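Local coordinates for biotin protein ligase-like protein of unknown function (Silicibacter sp., PDB 3BFM), which is of unknown function but resembles the biotin and lipoate protein ligases in sequence family and binds calcium in the crystal, at residues A156-L159 and L160-W163; L217-E220 and T221-H224; A196-A200 and G201-T205. All coordinates share one frame; numbering follows the deposited sequence.

Contact 1: residues A156-L159 and L160-W163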
ATOM      1  N   ALA A 156      16.631  10.632 -12.324  1.00 23.90           N
ATOM      2  CA  ALA A 156      15.241  11.025 -12.057  1.00 23.58           C
ATOM      3  C   ALA A 156      14.395   9.825 -11.690  1.00 21.55           C
ATOM      4  O   ALA A 156      13.609   9.887 -10.742  1.00 20.58           O
ATOM      5  CB  ALA A 156      14.605  11.779 -13.274  1.00 23.32           C
ATOM      6  N   PRO A 157      14.537   8.711 -12.448  1.00 21.06           N
ATOM      7  CA  PRO A 157      13.772   7.522 -12.066  1.00 20.41           C
ATOM      8  C   PRO A 157      14.059   7.053 -10.641  1.00 15.90           C
ATOM      9  O   PRO A 157      13.158   6.625  -9.942  1.00 16.95           O
ATOM     10  CB  PRO A 157      14.255   6.444 -13.061  1.00 24.33           C
ATOM     11  CG  PRO A 157      14.882   7.163 -14.179  1.00 27.42           C
ATOM     12  CD  PRO A 157      15.359   8.485 -13.651  1.00 26.78           C
ATOM     13  N   ARG A 158      15.318   7.059 -10.234  1.00 17.10           N
ATOM     14  CA  ARG A 158      15.686   6.605  -8.884  1.00 18.68           C
ATOM     15  C   ARG A 158      15.156   7.537  -7.814  1.00 18.12           C
ATOM     16  O   ARG A 158      14.751   7.100  -6.753  1.00 16.58           O
ATOM     17  CB  ARG A 158      17.199   6.479  -8.745  1.00 19.46           C
ATOM     18  CG  ARG A 158      17.867   5.514  -9.751  1.00 23.54           C
ATOM     19  CD  ARG A 158      17.489   4.057  -9.545  1.00 29.45           C
ATOM     20  NE  ARG A 158      16.221   3.667 -10.147  1.00 27.78           N
ATOM     21  CZ  ARG A 158      16.026   3.425 -11.444  1.00 32.45           C
ATOM     22  NH1 ARG A 158      17.007   3.589 -12.327  1.00 36.78           N
ATOM     23  NH2 ARG A 158      14.824   3.061 -11.861  1.00 33.82           N
ATOM     24  N   LEU A 159      15.196   8.836  -8.089  1.00 18.88           N
ATOM     25  CA  LEU A 159      14.622   9.858  -7.182  1.00 18.24           C
ATOM     26  C   LEU A 159      13.094   9.696  -6.981  1.00 18.09           C
ATOM     27  O   LEU A 159      12.568   9.770  -5.864  1.00 19.98           O
ATOM     28  CB  LEU A 159      14.988  11.249  -7.666  1.00 19.40           C
ATOM     29  CG  LEU A 159      14.506  12.406  -6.769  1.00 14.08           C
ATOM     30  CD1 LEU A 159      15.039  12.348  -5.334  1.00 21.37           C
ATOM     31  CD2 LEU A 159      14.842  13.790  -7.379  1.00 17.41           C
ATOM     32  N   LEU A 160      12.387   9.478  -8.086  1.00 17.89           N
ATOM     33  CA  LEU A 160      10.968   9.145  -8.038  1.00 16.65           C
ATOM     34  C   LEU A 160      10.656   7.933  -7.183  1.00 16.49           C
ATOM     35  O   LEU A 160       9.768   7.983  -6.333  1.00 18.30           O
ATOM     36  CB  LEU A 160      10.440   8.968  -9.454  1.00 14.34           C
ATOM     37  CG  LEU A 160       8.998   8.527  -9.618  1.00 23.21           C
ATOM     38  CD1 LEU A 160       8.013   9.520  -8.951  1.00 26.76           C
ATOM     39  CD2 LEU A 160       8.724   8.394 -11.126  1.00 21.53           C
ATOM     40  N   GLU A 161      11.379   6.825  -7.414  1.00 16.76           N
ATOM     41  CA  GLU A 161      11.212   5.618  -6.634  1.00 18.39           C
ATOM     42  C   GLU A 161      11.452   5.886  -5.170  1.00 19.21           C
ATOM     43  O   GLU A 161      10.715   5.412  -4.308  1.00 18.18           O
ATOM     44  CB  GLU A 161      12.234   4.564  -7.090  1.00 19.11           C
ATOM     45  CG  GLU A 161      11.936   4.002  -8.438  1.00 25.42           C
ATOM     46  CD  GLU A 161      13.051   3.109  -8.980  1.00 23.15           C
ATOM     47  OE1 GLU A 161      14.187   3.144  -8.440  1.00 29.52           O
ATOM     48  OE2 GLU A 161      12.762   2.341  -9.927  1.00 30.81           O
ATOM     49  N   SER A 162      12.499   6.654  -4.899  1.00 16.80           N
ATOM     50  CA  SER A 162      12.893   6.951  -3.528  0.70 17.22           C
ATOM     51  C   SER A 162      11.872   7.851  -2.830  1.00 15.80           C
ATOM     52  O   SER A 162      11.582   7.672  -1.652  1.00 18.14           O
ATOM     53  CB  SER A 162      14.270   7.581  -3.518  0.70 18.00           C
ATOM     54  OG  SER A 162      14.762   7.606  -2.207  0.70 14.13           O
ATOM     55  N   TRP A 163      11.320   8.811  -3.567  1.00 15.33           N
ATOM     56  CA  TRP A 163      10.304   9.694  -2.988  1.00 13.03           C
ATOM     57  C   TRP A 163       9.119   8.810  -2.541  1.00 12.90           C
ATOM     58  O   TRP A 163       8.652   8.853  -1.389  1.00 16.83           O
ATOM     59  CB  TRP A 163       9.874  10.753  -3.966  1.00 18.78           C
ATOM     60  CG  TRP A 163       8.831  11.697  -3.415  1.00 13.71           C
ATOM     61  CD1 TRP A 163       8.923  12.456  -2.266  1.00 16.90           C
ATOM     62  CD2 TRP A 163       7.575  12.019  -4.009  1.00 17.82           C
ATOM     63  NE1 TRP A 163       7.800  13.205  -2.119  1.00 20.92           N
ATOM     64  CE2 TRP A 163       6.949  12.962  -3.169  1.00 18.62           C
ATOM     65  CE3 TRP A 163       6.913  11.582  -5.157  1.00 18.13           C
ATOM     66  CZ2 TRP A 163       5.672  13.473  -3.433  1.00 22.66           C
ATOM     67  CZ3 TRP A 163       5.633  12.080  -5.431  1.00 22.51           C
ATOM     68  CH2 TRP A 163       5.037  13.030  -4.584  1.00 21.71           C
TER
HETATM   69  O   HOH W   1      15.854   4.779  -5.866  1.00 40.23           O

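Contact 2: residues L217-E220 and T221-H224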
ATOM      1  N   LEU A 217       1.687  33.198  12.619  1.00 20.66           N
ATOM      2  CA  LEU A 217       2.327  34.390  12.059  1.00 19.84           C
ATOM      3  C   LEU A 217       2.100  35.548  13.033  1.00 18.78           C
ATOM      4  O   LEU A 217       0.967  36.014  13.214  1.00 21.11           O
ATOM      5  CB  LEU A 217       1.749  34.701  10.688  1.00 19.27           C
ATOM      6  CG  LEU A 217       2.432  35.751   9.812  1.00 21.83           C
ATOM      7  CD1 LEU A 217       3.855  35.331   9.513  1.00 25.28           C
ATOM      8  CD2 LEU A 217       1.639  35.977   8.514  1.00 23.18           C
ATOM      9  N   ARG A 218       3.177  35.960  13.672  1.00 21.42           N
ATOM     10  CA  ARG A 218       3.110  36.997  14.712  1.00 19.98           C
ATOM     11  C   ARG A 218       3.477  38.365  14.170  1.00 19.54           C
ATOM     12  O   ARG A 218       4.621  38.607  13.726  1.00 20.51           O
ATOM     13  CB  ARG A 218       3.989  36.594  15.880  1.00 20.84           C
ATOM     14  CG  ARG A 218       3.774  37.466  17.114  1.00 19.95           C
ATOM     15  CD  ARG A 218       4.261  36.709  18.325  1.00 20.25           C
ATOM     16  NE  ARG A 218       3.296  35.668  18.693  1.00 23.54           N
ATOM     17  CZ  ARG A 218       3.490  34.744  19.620  1.00 29.25           C
ATOM     18  NH1 ARG A 218       4.639  34.676  20.302  1.00 33.97           N
ATOM     19  NH2 ARG A 218       2.534  33.868  19.840  1.00 27.17           N
ATOM     20  N   ASP A 219       2.507  39.271  14.160  1.00 20.73           N
ATOM     21  CA  ASP A 219       2.830  40.660  13.805  1.00 25.44           C
ATOM     22  C   ASP A 219       2.952  41.470  15.119  1.00 27.91           C
ATOM     23  O   ASP A 219       3.146  40.885  16.204  1.00 25.53           O
ATOM     24  CB  ASP A 219       1.895  41.241  12.707  1.00 28.99           C
ATOM     25  CG  ASP A 219       0.553  41.645  13.213  1.00 37.42           C
ATOM     26  OD1 ASP A 219       0.404  41.881  14.446  1.00 36.85           O
ATOM     27  OD2 ASP A 219      -0.360  41.758  12.355  1.00 36.29           O
ATOM     28  N   GLU A 220       2.895  42.795  15.032  1.00 26.46           N
ATOM     29  CA  GLU A 220       3.283  43.624  16.166  1.00 27.20           C
ATOM     30  C   GLU A 220       2.303  43.464  17.323  1.00 22.82           C
ATOM     31  O   GLU A 220       2.713  43.555  18.459  1.00 22.85           O
ATOM     32  CB  GLU A 220       3.422  45.100  15.761  1.00 27.89           C
ATOM     33  CG  GLU A 220       4.707  45.409  14.977  1.00 32.22           C
ATOM     34  CD  GLU A 220       4.904  46.891  14.716  1.00 36.68           C
ATOM     35  OE1 GLU A 220       4.084  47.433  13.936  1.00 43.62           O
ATOM     36  OE2 GLU A 220       5.867  47.487  15.301  1.00 30.59           O
ATOM     37  N   THR A 221       1.048  43.164  17.014  1.00 22.39           N
ATOM     38  CA  THR A 221      -0.027  43.169  18.030  1.00 23.72           C
ATOM     39  C   THR A 221      -0.817  41.891  18.180  1.00 22.33           C
ATOM     40  O   THR A 221      -1.612  41.761  19.123  1.00 21.90           O
ATOM     41  CB  THR A 221      -1.030  44.316  17.765  1.00 25.58           C
ATOM     42  OG1 THR A 221      -1.699  44.066  16.520  1.00 30.87           O
ATOM     43  CG2 THR A 221      -0.323  45.662  17.707  1.00 29.58           C
ATOM     44  N   THR A 222      -0.592  40.906  17.308  1.00 20.59           N
ATOM     45  CA  THR A 222      -1.428  39.732  17.310  1.00 21.47           C
ATOM     46  C   THR A 222      -0.697  38.566  16.675  1.00 17.63           C
ATOM     47  O   THR A 222       0.353  38.745  16.087  1.00 19.50           O
ATOM     48  CB  THR A 222      -2.745  39.982  16.544  1.00 24.29           C
ATOM     49  OG1 THR A 222      -3.711  38.985  16.901  1.00 24.43           O
ATOM     50  CG2 THR A 222      -2.523  40.002  15.030  1.00 23.73           C
ATOM     51  N   THR A 223      -1.237  37.374  16.880  1.00 18.54           N
ATOM     52  CA  THR A 223      -0.762  36.179  16.174  1.00 17.75           C
ATOM     53  C   THR A 223      -1.883  35.685  15.287  1.00 19.82           C
ATOM     54  O   THR A 223      -2.994  35.417  15.747  1.00 22.87           O
ATOM     55  CB  THR A 223      -0.354  35.069  17.121  1.00 15.05           C
ATOM     56  OG1 THR A 223       0.650  35.526  18.037  1.00 21.46           O
ATOM     57  CG2 THR A 223       0.213  33.869  16.343  1.00 18.57           C
ATOM     58  N   HIS A 224      -1.588  35.563  13.995  1.00 20.53           N
ATOM     59  CA  HIS A 224      -2.542  35.032  13.025  1.00 23.40           C
ATOM     60  C   HIS A 224      -2.344  33.547  12.965  1.00 22.36           C
ATOM     61  O   HIS A 224      -1.210  33.070  13.075  1.00 23.03           O
ATOM     62  CB  HIS A 224      -2.285  35.623  11.645  1.00 24.98           C
ATOM     63  CG  HIS A 224      -2.335  37.107  11.610  1.00 24.85           C
ATOM     64  ND1 HIS A 224      -3.522  37.801  11.666  1.00 26.28           N
ATOM     65  CD2 HIS A 224      -1.355  38.037  11.538  1.00 24.01           C
ATOM     66  CE1 HIS A 224      -3.271  39.097  11.622  1.00 30.11           C
ATOM     67  NE2 HIS A 224      -1.964  39.267  11.558  1.00 32.25           N
TER
HETATM   68  O   HOH W   2      -1.815  43.392  13.935  1.00 40.91           O

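Contact 3: residues A196-A200 and G201-T205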
ATOM      1  N   ALA A 196      10.928  36.875   9.021  1.00 28.19           N
ATOM      2  CA  ALA A 196       9.821  37.635   8.467  1.00 28.01           C
ATOM      3  C   ALA A 196       9.131  36.855   7.367  1.00 29.45           C
ATOM      4  O   ALA A 196       9.768  36.105   6.638  1.00 27.85           O
ATOM      5  CB  ALA A 196      10.331  38.966   7.910  1.00 29.92           C
ATOM      6  N   ARG A 197       7.835  37.061   7.221  1.00 29.75           N
ATOM      7  CA  ARG A 197       7.033  36.293   6.271  1.00 31.77           C
ATOM      8  C   ARG A 197       5.771  37.064   5.942  1.00 32.08           C
ATOM      9  O   ARG A 197       5.214  37.710   6.816  1.00 28.27           O
ATOM     10  CB  ARG A 197       6.655  34.979   6.941  1.00 33.80           C
ATOM     11  CG  ARG A 197       5.727  34.092   6.157  1.00 35.11           C
ATOM     12  CD  ARG A 197       6.524  33.317   5.174  1.00 37.45           C
ATOM     13  NE  ARG A 197       5.668  32.572   4.259  1.00 43.46           N
ATOM     14  CZ  ARG A 197       5.984  31.390   3.744  1.00 40.69           C
ATOM     15  NH1 ARG A 197       7.129  30.799   4.076  1.00 44.80           N
ATOM     16  NH2 ARG A 197       5.137  30.794   2.915  1.00 40.88           N
ATOM     17  N   THR A 198       5.340  36.993   4.679  1.00 32.67           N
ATOM     18  CA  THR A 198       4.020  37.459   4.266  1.00 34.82           C
ATOM     19  C   THR A 198       3.237  36.245   3.785  1.00 36.02           C
ATOM     20  O   THR A 198       3.766  35.417   3.067  1.00 35.55           O
ATOM     21  CB  THR A 198       4.124  38.527   3.146  1.00 36.26           C
ATOM     22  OG1 THR A 198       4.944  39.620   3.603  1.00 41.51           O
ATOM     23  CG2 THR A 198       2.732  39.057   2.756  1.00 37.13           C
ATOM     24  N   GLU A 199       1.993  36.113   4.214  1.00 36.39           N
ATOM     25  CA  GLU A 199       1.192  34.948   3.870  1.00 37.44           C
ATOM     26  C   GLU A 199      -0.271  35.330   3.970  1.00 40.30           C
ATOM     27  O   GLU A 199      -0.664  36.035   4.906  1.00 39.96           O
ATOM     28  CB  GLU A 199       1.502  33.807   4.831  1.00 39.11           C
ATOM     29  CG  GLU A 199       0.857  32.482   4.474  1.00 39.54           C
ATOM     30  CD  GLU A 199       1.394  31.893   3.179  1.00 43.80           C
ATOM     31  OE1 GLU A 199       2.631  31.811   3.025  1.00 39.54           O
ATOM     32  OE2 GLU A 199       0.575  31.514   2.314  1.00 42.31           O
ATOM     33  N   ALA A 200      -1.070  34.889   2.994  1.00 39.86           N
ATOM     34  CA  ALA A 200      -2.503  35.188   2.973  1.00 40.29           C
ATOM     35  C   ALA A 200      -2.820  36.653   3.284  1.00 40.75           C
ATOM     36  O   ALA A 200      -3.741  36.944   4.040  1.00 43.87           O
ATOM     37  CB  ALA A 200      -3.231  34.282   3.945  1.00 40.48           C
ATOM     38  N   GLY A 201      -2.054  37.575   2.712  1.00 40.95           N
ATOM     39  CA  GLY A 201      -2.288  39.002   2.922  1.00 40.76           C
ATOM     40  C   GLY A 201      -1.959  39.528   4.313  1.00 42.15           C
ATOM     41  O   GLY A 201      -2.375  40.631   4.665  1.00 42.94           O
ATOM     42  N   ARG A 202      -1.221  38.739   5.095  1.00 40.35           N
ATOM     43  CA  ARG A 202      -0.802  39.125   6.445  0.70 40.54           C
ATOM     44  C   ARG A 202       0.712  39.039   6.549  1.00 39.71           C
ATOM     45  O   ARG A 202       1.350  38.243   5.860  1.00 36.91           O
ATOM     46  CB  ARG A 202      -1.466  38.220   7.481  0.70 40.36           C
ATOM     47  CG  ARG A 202      -2.958  38.462   7.575  0.70 44.73           C
ATOM     48  CD  ARG A 202      -3.711  37.296   8.171  0.70 52.55           C
ATOM     49  NE  ARG A 202      -5.116  37.318   7.758  0.70 54.09           N
ATOM     50  CZ  ARG A 202      -5.662  36.526   6.834  0.70 55.18           C
ATOM     51  NH1 ARG A 202      -4.944  35.600   6.203  0.70 50.51           N
ATOM     52  NH2 ARG A 202      -6.955  36.656   6.544  0.70 55.74           N
ATOM     53  N   SER A 203       1.298  39.878   7.392  1.00 38.94           N
ATOM     54  CA  SER A 203       2.736  39.853   7.557  1.00 38.59           C
ATOM     55  C   SER A 203       3.134  39.771   9.013  1.00 36.55           C
ATOM     56  O   SER A 203       2.397  40.187   9.901  1.00 38.23           O
ATOM     57  CB  SER A 203       3.378  41.065   6.906  1.00 39.05           C
ATOM     58  OG  SER A 203       3.308  40.953   5.494  1.00 49.43           O
ATOM     59  N   GLY A 204       4.309  39.217   9.240  1.00 32.89           N
ATOM     60  CA  GLY A 204       4.803  39.035  10.572  1.00 31.55           C
ATOM     61  C   GLY A 204       6.000  38.136  10.561  1.00 28.87           C
ATOM     62  O   GLY A 204       6.643  37.959   9.510  1.00 30.49           O
ATOM     63  N   THR A 205       6.291  37.583  11.728  1.00 25.75           N
ATOM     64  CA  THR A 205       7.334  36.567  11.920  1.00 26.69           C
ATOM     65  C   THR A 205       6.722  35.163  11.907  1.00 24.00           C
ATOM     66  O   THR A 205       5.722  34.884  12.572  1.00 24.19           O
ATOM     67  CB  THR A 205       8.055  36.786  13.261  1.00 27.16           C
ATOM     68  OG1 THR A 205       8.700  38.062  13.220  1.00 37.83           O
ATOM     69  CG2 THR A 205       9.095  35.701  13.529  1.00 27.59           C
TER

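Contact 1: residues A156-L159 and L160-W163
Arg158 and Glu161 are one helical turn apart and join in a two-pronged salt bridge. The two side chains run alongside each other and point the same way. The guanidinium of Arg158 grips side-on. Its NE donates to Glu161 OE1 at 2.7 Å, and its NH2 donates to Glu161 OE2 at 2.9 Å. Both bonds are nearly straight. Both oxygens lie close to the guanidinium plane, but the nitrogens meet the carboxylate from above its own plane. The two flat groups are therefore turned 46° against each other.

Torsions explain the grip. Arg158 starts with CG anti to its carbonyl carbon and then bends at chi2 (-67°) and chi3 (82°). These bends set NE and NH2 beside the Glu161 carboxylate. They also lay one face of the guanidinium over Pro157 CB, which is offset toward the rim. Glu161 also starts with CG anti to its carbonyl carbon, but its chain is extended beyond CG. Glu161 OE2 also accepts from the backbone N of Thr7, so the N-terminal segment shares this carboxylate. A water donates to Arg158 O at 2.7 Å and only weakly to Glu161 OE1.

Leu159 packs on Leu79 and Leu82 of helix 67-82. Leu160 lies on Tyr42 and Leu44 of strand 39-44, and Trp163 lies on Ala51 and Leu53 of strand 48-55. The indole NE1 of Trp163 is hydrogen-bonded to Cys71 O. Four backbone bonds join residues four apart, from Leu160 N to Ala156 O at 3.0 Å through Trp163 N to Leu159 O at 2.8 Å. This is the opening of helix 156-175, an alpha helix with an i to i+3 salt bridge, lying between helix 67-82 and strands 39-44 and 48-55 of the ligase-like domain.

Contact 2: residues L217-E220 and T221-H224
Asp219 and His224 are brought together by their first torsions. In Asp219, CG stands between the backbone N and the carbonyl carbon (chi1 78°), and the carboxylate reaches over to the returning strand. In His224, CG is anti to the carbonyl carbon (chi1 -57°), and the ring extends back along the hairpin toward its turn. His224 NE2 donates to Asp219 OD2 at 3.1 Å. The carboxylate and ring planes are almost perpendicular, 83° apart, and NE2 meets OD2 from above the carboxylate plane. Thr222 CG2 covers one face of the imidazole, offset toward its rim.

The other carboxylate oxygen serves the turn. Asp219 OD1 accepts from Thr221 N at 2.9 Å, nearly in line with its C-O bond, which makes an Asx turn. It also accepts from Thr222 N at 3.2 Å, on the syn side. A water lies 2.7 Å from Thr221 OG1 and donates weakly to Asp219 OD2.

On the face that carries Arg218 and Thr223, Arg218 NE donates to Thr223 OG1 at 2.7 Å, with the hydroxyl near the guanidinium plane. A weaker bond runs from Arg218 NH2 to the same oxygen. Behind the turn, Leu217 and His224 form an antiparallel hydrogen-bonded pair in the hairpin of strands 215-218 and 223-226. Leu217 N donates to His224 O at 2.9 Å, and His224 N donates to Leu217 O at 2.7 Å. Both side chains pack on Arg202. Asp219 N closes onto Thr222 O.

One carboxylate thus ties two turn amides to a strand imidazole, and its bond to the ring implies a proton on His224 NE2.

Contact 3: residues A196-A200 and G201-T205
Thr198 and Ser203 face each other across a hairpin, and their hydroxyls meet. Thr198 OG1 and Ser203 OG are 2.8 Å apart and hydrogen-bonded. Each oxygen is anti to its own carbonyl carbon (chi1 -57° and -71°), which turns the two toward one another above a non-hydrogen-bonded pair. Thr198 CG2 also touches Ser203 OG at 3.4 Å.

The backbone holds this pair from both ends. On one side, Arg197 N donates to Gly204 O at 2.7 Å and Gly204 N donates to Arg197 O. On the other, Glu199 N donates to Arg202 O at 2.8 Å, and Arg202 N donates back to Glu199 O. Ala200 and Gly201 form the corners of a type I' turn, both with positive phi. In one of its two modelled conformers, and so only tentatively, the guanidinium of Arg202 has Ala200 O against one of its faces, without a hydrogen bond.

On the face opposite Thr198, Arg197 NH2 makes a salt bridge to Glu199 OE1 at 2.7 Å. The same nitrogen also pairs with Asp92.

Further out, Arg197 packs on Met215 and Leu217 of strand 215-218. Arg202 lies on Leu217 and on Ile226 of strand 223-226. At Gly204 the chain turns a corner, and strand 205-209 enters the neighbouring three-stranded sheet beside strand 215-218.

How the contacts relate
Along the chain the three contacts follow in series, and none nests in or crosses another. Contact 1 comes first, in the opening turns of helix 156-175 in the ligase-like part. Contact 3 follows and closes the hairpin of strands 196-199 and 202-203. Contact 2 closes the next but longer-turned hairpin, of strands 215-218 and 223-226. Contacts 2 and 3 touch, with centres about 9 Å apart. Thr205 N lies 2.8 Å from Arg218 O, probably hydrogen-bonded, and Asp219 CB packs on Ser203 O. Together they tie the two small sheets of the C-terminal region. Contact 1 stands apart, its centre about 34 Å from that of contact 3.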